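Local structure of 4-hydroxy-3-methylbut-2-enyl diphosphate reductase (Aquifex aeolicus, 3DNF) at residues R18-A23 against G38-N43; I260-S265 against W269-V274. The protein catalyses the reductive conversion of (E)-4-hydroxy-3-methylbut-2-enyl diphosphate to isopentenyl and dimethylallyl diphosphate, the last step of the non-mevalonate route to isoprenoid precursors, using an iron-sulfur cluster. All blocks are in the same frame, centred on the assembly; numbering follows the deposited sequence. Where two conformers were deposited one is given.

In the fold
From the N terminus the chain runs through strand 3-6 into helix 14-26, then strand 34-36 and the loop 38-43. Interaction 1 closes that stretch by setting the loop against the middle of helix 14-26, beside the sheet that contains strand 34-36. Some 220 residues later interaction 2 folds helix 268-281 back on strand 257-262, which pairs with strand 3-6 in another parallel sheet, so both chain ends belong to one lobe. The contacts follow in series, neither nested nor crossed, their centres about 16 Å apart. Their loops meet where N43 ND2 probably donates a hydrogen bond to S265 O (2.6 Å), joining two predicted substrate-binding loops.

Interaction 1: residues R18-A23 against G38-N43; sequences RAVKLA and GPIIHN
I40 pushes a single methyl group, CD1, into the side of helix 14-26, where A19, V20 and A23 receive it. Its CG1 lies anti to the backbone N (chi1 -167°) and the chain continues extended, which carries CD1 forward to the helix. There CD1 sits 4.2 Å from A19 CB and 4.1 Å from A23 CB, two small side chains one turn apart, while V20 CG2 comes to 4.1 Å of the same methyl. V20 lies roughly crosswise to I40. CD1 also reaches the helix backbone, 3.8 Å from A19 O, a carbonyl already engaged by A23 N in the helical hydrogen bond. All four residues are buried, and L50 of helix 44-53 packs on I40 as well.

The grip slackens along the loop. I41 turns its CB toward the helix, yet its nearest approach, I41 CG2 to V20 CG2, is 5.3 Å, and the side chain rests instead on F12 and E46. Beyond it H42, exposed and the centre of an inverse gamma turn, is predicted to bind the substrate and products, and N43 N-caps helix 44-53 through OD1, bonded to E46 N.

A19 lies about 7 Å, side chain to cluster, from the bound iron-sulfur cluster, so the packed end of the contact borders the cofactor's surroundings. With purely apolar contacts across it, the join depends on shape and burial rather than on directional bonds; the loop's polar groups bond to other partners, among them R72, S265 and the start of helix 44-53.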
loop_
_atom_site.group_PDB
_atom_site.type_symbol
_atom_site.label_atom_id
_atom_site.label_comp_id
_atom_site.label_asym_id
_atom_site.label_seq_id
_atom_site.Cartn_x
_atom_site.Cartn_y
_atom_site.Cartn_z
ATOM N N ARG B 18 6.581 30.369 7.792
ATOM C CA ARG B 18 5.545 31.165 7.120
ATOM C C ARG B 18 4.495 31.660 8.133
ATOM O O ARG B 18 4.130 32.852 8.113
ATOM C CB ARG B 18 4.878 30.316 6.033
ATOM C CG ARG B 18 3.646 30.922 5.419
ATOM C CD ARG B 18 3.166 30.062 4.259
ATOM N NE ARG B 18 1.989 30.661 3.626
ATOM C CZ ARG B 18 0.731 30.483 4.029
ATOM N NH1 ARG B 18 0.461 29.742 5.096
ATOM N NH2 ARG B 18 -0.251 31.067 3.341
ATOM N N ALA B 19 4.029 30.769 9.020
ATOM C CA ALA B 19 3.052 31.162 10.073
ATOM C C ALA B 19 3.600 32.286 10.969
ATOM O O ALA B 19 2.881 33.263 11.270
ATOM C CB ALA B 19 2.609 29.972 10.895
ATOM N N VAL B 20 4.868 32.144 11.380
ATOM C CA VAL B 20 5.533 33.149 12.256
ATOM C C VAL B 20 5.574 34.509 11.568
ATOM O O VAL B 20 5.249 35.529 12.196
ATOM C CB VAL B 20 6.915 32.664 12.761
ATOM C CG1 VAL B 20 7.720 33.772 13.422
ATOM C CG2 VAL B 20 6.711 31.556 13.744
ATOM N N LYS B 21 5.950 34.478 10.295
ATOM C CA LYS B 21 6.081 35.690 9.499
ATOM C C LYS B 21 4.714 36.332 9.268
ATOM O O LYS B 21 4.582 37.543 9.382
ATOM C CB LYS B 21 6.820 35.428 8.180
ATOM C CG LYS B 21 7.309 36.719 7.535
ATOM C CD LYS B 21 8.657 36.562 6.853
ATOM C CE LYS B 21 9.296 37.934 6.582
ATOM N NZ LYS B 21 9.594 38.696 7.834
ATOM N N LEU B 22 3.677 35.527 9.014
ATOM C CA LEU B 22 2.327 36.068 8.863
ATOM C C LEU B 22 1.860 36.709 10.163
ATOM O O LEU B 22 1.170 37.718 10.166
ATOM C CB LEU B 22 1.329 34.951 8.471
ATOM C CG LEU B 22 1.453 34.450 7.023
ATOM C CD1 LEU B 22 0.517 33.296 6.785
ATOM C CD2 LEU B 22 1.173 35.558 5.977
ATOM N N ALA B 23 2.216 36.094 11.279
ATOM C CA ALA B 23 1.834 36.598 12.604
ATOM C C ALA B 23 2.498 37.961 12.829
ATOM O O ALA B 23 1.848 38.936 13.222
ATOM C CB ALA B 23 2.297 35.597 13.676
ATOM N N GLY B 38 -4.024 29.707 20.232
ATOM C CA GLY B 38 -3.110 28.866 21.016
ATOM C C GLY B 38 -1.677 29.325 20.724
ATOM O O GLY B 38 -1.459 30.129 19.808
ATOM N N PRO B 39 -0.696 28.794 21.460
ATOM C CA PRO B 39 0.712 29.166 21.214
ATOM C C PRO B 39 1.143 28.710 19.823
ATOM O O PRO B 39 0.813 27.603 19.384
ATOM C CB PRO B 39 1.465 28.404 22.297
ATOM C CG PRO B 39 0.608 27.230 22.563
ATOM C CD PRO B 39 -0.790 27.773 22.518
ATOM N N ILE B 40 1.895 29.551 19.110
ATOM C CA ILE B 40 2.121 29.288 17.689
ATOM C C ILE B 40 2.969 28.028 17.432
ATOM O O ILE B 40 2.853 27.417 16.367
ATOM C CB ILE B 40 2.774 30.499 16.998
ATOM C CG1 ILE B 40 2.709 30.324 15.485
ATOM C CG2 ILE B 40 4.162 30.752 17.544
ATOM C CD1 ILE B 40 2.690 31.677 14.727
ATOM N N ILE B 41 3.836 27.713 18.387
ATOM C CA ILE B 41 4.705 26.529 18.380
ATOM C C ILE B 41 4.973 26.136 19.820
ATOM O O ILE B 41 4.795 26.961 20.737
ATOM C CB ILE B 41 6.074 26.762 17.663
ATOM C CG1 ILE B 41 6.851 27.957 18.256
ATOM C CG2 ILE B 41 5.867 26.869 16.147
ATOM C CD1 ILE B 41 8.342 27.811 18.096
ATOM N N HIS B 42 5.412 24.888 20.049
ATOM C CA HIS B 42 5.766 24.489 21.416
ATOM C C HIS B 42 7.210 24.853 21.728
ATOM O O HIS B 42 8.094 24.010 21.756
ATOM C CB HIS B 42 5.457 23.014 21.690
ATOM C CG HIS B 42 3.986 22.710 21.696
ATOM N ND1 HIS B 42 3.023 23.690 21.868
ATOM C CD2 HIS B 42 3.310 21.542 21.562
ATOM C CE1 HIS B 42 1.821 23.141 21.824
ATOM N NE2 HIS B 42 1.967 21.838 21.641
ATOM N N ASN B 43 7.427 26.138 21.950
ATOM C CA ASN B 43 8.695 26.681 22.347
ATOM C C ASN B 43 8.376 27.927 23.130
ATOM O O ASN B 43 7.966 28.950 22.533
ATOM C CB ASN B 43 9.544 27.002 21.119
ATOM C CG ASN B 43 10.943 27.455 21.475
ATOM O OD1 ASN B 43 11.159 28.252 22.396
ATOM N ND2 ASN B 43 11.917 26.934 20.743
#

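Interaction 2: residues I260-S265 against W269-V274; sequences ISAGAS and WIIEQV
I260 and I271 run alongside each other head to tail, touching through their branch methyls, CG2 to CG2 at 4.0 Å. Both side chains have the same shape: CG2 stands anti to the backbone N and CG1 beside it (chi1 -58° in I260, -55° in I271). With the branch methyls meeting, the longer arms are left for other partners. The arm of I260 runs on toward the next helical turn, where its CD1 lies 4.1 Å from V274 CG1, and these two side chains are likewise set head to tail. I271 sends its arm the other way along the strand, over A262, whose CB has both CG1 and CD1 of I271 at 3.9 Å. The three pairs thus follow the helix along the strand; the axes of strand 260-262 and helix 269-274 have directions 152° apart, roughly antiparallel. This is the strand-loop-helix return of an open alpha/beta lobe, with helix 268-281 packed against the parallel sheet. Neighbouring strands extend the apolar layer: I6 of strand 3-6 touches I271, and I216 of strand 212-216 touches I260 and V274. S261, alternating with the two inward residues, points to the sheet's other side, against A7 and I215.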
loop_
_atom_site.group_PDB
_atom_site.type_symbol
_atom_site.label_atom_id
_atom_site.label_comp_id
_atom_site.label_asym_id
_atom_site.label_seq_id
_atom_site.Cartn_x
_atom_site.Cartn_y
_atom_site.Cartn_z
ATOM N N ILE B 260 26.175 22.635 13.222
ATOM C CA ILE B 260 24.994 22.955 14.027
ATOM C C ILE B 260 23.721 22.587 13.282
ATOM O O ILE B 260 23.524 22.958 12.110
ATOM C CB ILE B 260 24.897 24.463 14.399
ATOM C CG1 ILE B 260 26.134 24.935 15.168
ATOM C CG2 ILE B 260 23.626 24.743 15.207
ATOM C CD1 ILE B 260 26.158 26.444 15.412
ATOM N N SER B 261 22.847 21.860 13.965
ATOM C CA SER B 261 21.473 21.771 13.508
ATOM C C SER B 261 20.512 21.975 14.654
ATOM O O SER B 261 20.921 22.168 15.800
ATOM C CB SER B 261 21.197 20.459 12.793
ATOM O OG SER B 261 20.010 20.589 12.030
ATOM N N ALA B 262 19.225 21.947 14.329
ATOM C CA ALA B 262 18.175 22.197 15.312
ATOM C C ALA B 262 16.920 21.475 14.907
ATOM O O ALA B 262 16.677 21.291 13.708
ATOM C CB ALA B 262 17.896 23.695 15.416
ATOM N N GLY B 263 16.124 21.097 15.910
ATOM C CA GLY B 263 14.800 20.486 15.725
ATOM C C GLY B 263 13.764 21.466 15.160
ATOM O O GLY B 263 14.038 22.654 14.989
ATOM N N ALA B 264 12.580 20.942 14.874
ATOM C CA ALA B 264 11.528 21.679 14.192
ATOM C C ALA B 264 10.967 22.837 15.013
ATOM O O ALA B 264 10.287 23.691 14.476
ATOM C CB ALA B 264 10.403 20.737 13.796
ATOM N N SER B 265 11.254 22.873 16.299
ATOM C CA SER B 265 10.694 23.908 17.161
ATOM C C SER B 265 11.694 24.994 17.530
ATOM O O SER B 265 11.440 25.788 18.448
ATOM C CB SER B 265 10.081 23.264 18.411
ATOM O OG SER B 265 8.848 22.650 18.079
ATOM N N TRP B 269 16.771 32.611 15.674
ATOM C CA TRP B 269 17.488 33.482 16.609
ATOM C C TRP B 269 18.191 32.692 17.705
ATOM O O TRP B 269 19.215 33.140 18.236
ATOM C CB TRP B 269 16.591 34.576 17.206
ATOM C CG TRP B 269 15.490 34.103 18.073
ATOM C CD1 TRP B 269 14.218 33.814 17.679
ATOM C CD2 TRP B 269 15.527 33.898 19.494
ATOM N NE1 TRP B 269 13.466 33.438 18.748
ATOM C CE2 TRP B 269 14.235 33.473 19.879
ATOM C CE3 TRP B 269 16.517 34.030 20.475
ATOM C CZ2 TRP B 269 13.909 33.174 21.205
ATOM C CZ3 TRP B 269 16.194 33.730 21.789
ATOM C CH2 TRP B 269 14.897 33.316 22.146
ATOM N N ILE B 270 17.641 31.526 18.044
ATOM C CA ILE B 270 18.312 30.625 18.997
ATOM C C ILE B 270 19.550 29.992 18.345
ATOM O O ILE B 270 20.602 29.935 18.971
ATOM C CB ILE B 270 17.354 29.575 19.621
ATOM C CG1 ILE B 270 16.421 30.272 20.615
ATOM C CG2 ILE B 270 18.148 28.445 20.331
ATOM C CD1 ILE B 270 15.178 29.468 21.044
ATOM N N ILE B 271 19.417 29.529 17.100
ATOM C CA ILE B 271 20.563 29.002 16.343
ATOM C C ILE B 271 21.710 30.023 16.219
ATOM O O ILE B 271 22.888 29.662 16.316
ATOM C CB ILE B 271 20.148 28.487 14.939
ATOM C CG1 ILE B 271 19.020 27.453 15.040
ATOM C CG2 ILE B 271 21.360 27.909 14.174
ATOM C CD1 ILE B 271 18.388 27.101 13.674
ATOM N N GLU B 272 21.366 31.292 16.018
ATOM C CA GLU B 272 22.374 32.364 15.968
ATOM C C GLU B 272 23.026 32.620 17.319
ATOM O O GLU B 272 24.224 32.915 17.384
ATOM C CB GLU B 272 21.779 33.662 15.407
ATOM C CG GLU B 272 21.283 33.552 13.956
ATOM C CD GLU B 272 22.351 33.024 12.993
ATOM O OE1 GLU B 272 23.486 33.531 13.034
ATOM O OE2 GLU B 272 22.046 32.096 12.207
ATOM N N GLN B 273 22.240 32.508 18.390
ATOM C CA GLN B 273 22.751 32.627 19.753
ATOM C C GLN B 273 23.810 31.564 20.015
ATOM O O GLN B 273 24.856 31.850 20.595
ATOM C CB GLN B 273 21.625 32.489 20.774
ATOM C CG GLN B 273 20.779 33.738 20.947
ATOM C CD GLN B 273 19.943 33.722 22.211
ATOM O OE1 GLN B 273 19.459 34.764 22.646
ATOM N NE2 GLN B 273 19.760 32.542 22.805
ATOM N N VAL B 274 23.522 30.341 19.574
ATOM C CA VAL B 274 24.447 29.221 19.698
ATOM C C VAL B 274 25.713 29.425 18.842
ATOM O O VAL B 274 26.838 29.261 19.336
ATOM C CB VAL B 274 23.736 27.881 19.383
ATOM C CG1 VAL B 274 24.747 26.723 19.246
ATOM C CG2 VAL B 274 22.707 27.581 20.467
#